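Local coordinates for leucine aminopeptidase 2 (Saccharomyces cerevisiae, PDB 2XQ0), which cleaves di- and tripeptides as a zinc-dependent aminopeptidase of the M1 family and shows low epoxide hydrolase activity in vitro, at residues A[39-44]-A[138-143]. Sequence-based numbering, arbitrary orientation.
Sequences VSFEKS and GKPYVF
F41 reaches across from the turn after strand 28-40 and packs its ring on P140 and V142. P140 CG sits over one ring face in a CH-pi contact, 4.3 Å from the centroid and displaced toward the rim. Beside it, P140 CB approaches F41 CD1 at 3.7 Å. Proline suits this place: its rigid ring presents C-H groups to the pi cloud. Farther out along the ring, V142 CG1 meets F41 CE1 obliquely at 3.8 Å; a chi1 of 58° sets this methyl between the backbone N and carbonyl carbon of V142. The same F41 CE1 also touches main chain, lying 3.7 Å from Y141 N, again obliquely. V39 CG1 lies over the opposite face of the phenyl and also touches V142 CG1, at 4.3 Å, so that the ring is held between V39 and P140.

The turn carrying F41 is supported by an ST motif, in which S40 OG accepts from K43 N at 3.1 Å; a short hydroxyl side chain can reach the backbone N-H three residues on. W129 packs on V39 and V142, and S211 on F41 and V142. Backbone bonds pair V39 with E172 in the large mixed sheet, and V142 with S211 in the four-stranded antiparallel sheet.

The turn after strand 28-40 thus packs on the start of strand 141-144 mainly through apolar side chains, and between these two segments the fit probably rests on shape and dispersion.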
# COMPACT_ATOMS: atom_id res chain seq x y z
N VAL A 39 15.89 1.40 20.75
CA VAL A 39 16.20 2.15 19.54
C VAL A 39 17.42 3.03 19.76
O VAL A 39 17.43 3.87 20.64
CB VAL A 39 15.04 3.08 19.18
CG1 VAL A 39 15.46 4.05 18.09
CG2 VAL A 39 13.80 2.27 18.80
N SER A 40 18.44 2.85 18.93
CA SER A 40 19.66 3.64 19.02
C SER A 40 19.86 4.43 17.75
O SER A 40 20.28 3.87 16.74
CB SER A 40 20.89 2.75 19.24
OG SER A 40 22.08 3.52 19.21
N PHE A 41 19.57 5.73 17.81
CA PHE A 41 19.80 6.66 16.71
C PHE A 41 21.29 6.83 16.46
O PHE A 41 21.73 7.03 15.34
CB PHE A 41 19.14 8.02 16.98
CG PHE A 41 17.63 7.94 17.07
CD1 PHE A 41 16.85 7.94 15.93
CD2 PHE A 41 17.01 7.85 18.31
CE1 PHE A 41 15.47 7.85 16.01
CE2 PHE A 41 15.63 7.75 18.40
CZ PHE A 41 14.86 7.75 17.25
N GLU A 42 22.06 6.75 17.54
CA GLU A 42 23.51 6.81 17.45
C GLU A 42 24.05 5.74 16.51
O GLU A 42 24.89 6.02 15.65
CB GLU A 42 24.14 6.65 18.83
CG GLU A 42 25.64 6.83 18.84
CD GLU A 42 26.30 6.17 20.04
OE1 GLU A 42 27.54 6.25 20.16
OE2 GLU A 42 25.56 5.57 20.86
N LYS A 43 23.58 4.51 16.66
CA LYS A 43 24.11 3.40 15.88
C LYS A 43 23.22 3.08 14.68
O LYS A 43 23.59 2.27 13.84
CB LYS A 43 24.29 2.17 16.76
CG LYS A 43 25.36 2.34 17.82
CD LYS A 43 25.42 1.17 18.78
CE LYS A 43 26.71 1.18 19.59
NZ LYS A 43 26.96 2.50 20.23
N SER A 44 22.07 3.74 14.61
CA SER A 44 21.02 3.36 13.67
C SER A 44 20.76 1.86 13.72
O SER A 44 20.82 1.17 12.70
CB SER A 44 21.35 3.81 12.24
OG SER A 44 21.51 5.21 12.19
N GLY A 138 13.96 19.02 13.02
CA GLY A 138 15.25 19.15 13.70
C GLY A 138 15.75 18.00 14.56
O GLY A 138 16.84 18.08 15.13
N LYS A 139 14.99 16.92 14.66
CA LYS A 139 15.44 15.76 15.44
C LYS A 139 15.47 14.50 14.57
O LYS A 139 14.88 14.49 13.49
CB LYS A 139 14.55 15.57 16.67
CG LYS A 139 14.61 16.72 17.67
CD LYS A 139 13.76 16.42 18.90
CE LYS A 139 13.54 17.65 19.76
NZ LYS A 139 12.58 17.38 20.87
N PRO A 140 16.19 13.46 15.02
CA PRO A 140 16.29 12.23 14.24
C PRO A 140 14.98 11.45 14.26
O PRO A 140 14.11 11.72 15.08
CB PRO A 140 17.39 11.43 14.96
CG PRO A 140 17.30 11.90 16.36
CD PRO A 140 16.96 13.37 16.28
N TYR A 141 14.86 10.45 13.40
CA TYR A 141 13.59 9.78 13.19
C TYR A 141 13.86 8.45 12.54
O TYR A 141 14.83 8.30 11.79
CB TYR A 141 12.74 10.64 12.24
CG TYR A 141 11.26 10.28 12.12
CD1 TYR A 141 10.84 9.25 11.27
CD2 TYR A 141 10.29 11.01 12.79
CE1 TYR A 141 9.50 8.95 11.12
CE2 TYR A 141 8.95 10.73 12.64
CZ TYR A 141 8.56 9.69 11.81
OH TYR A 141 7.22 9.39 11.67
N VAL A 142 13.02 7.47 12.84
CA VAL A 142 13.12 6.18 12.18
C VAL A 142 11.72 5.61 12.04
O VAL A 142 10.86 5.86 12.88
CB VAL A 142 13.99 5.22 13.00
CG1 VAL A 142 13.39 5.06 14.40
CG2 VAL A 142 14.17 3.86 12.29
N PHE A 143 11.48 4.88 10.96
CA PHE A 143 10.19 4.19 10.80
C PHE A 143 10.41 2.91 10.04
O PHE A 143 11.38 2.80 9.28
CB PHE A 143 9.16 5.07 10.10
CG PHE A 143 9.48 5.38 8.67
CD1 PHE A 143 9.06 4.54 7.65
CD2 PHE A 143 10.22 6.50 8.34
CE1 PHE A 143 9.38 4.83 6.32
CE2 PHE A 143 10.52 6.80 7.03
CZ PHE A 143 10.11 5.97 6.02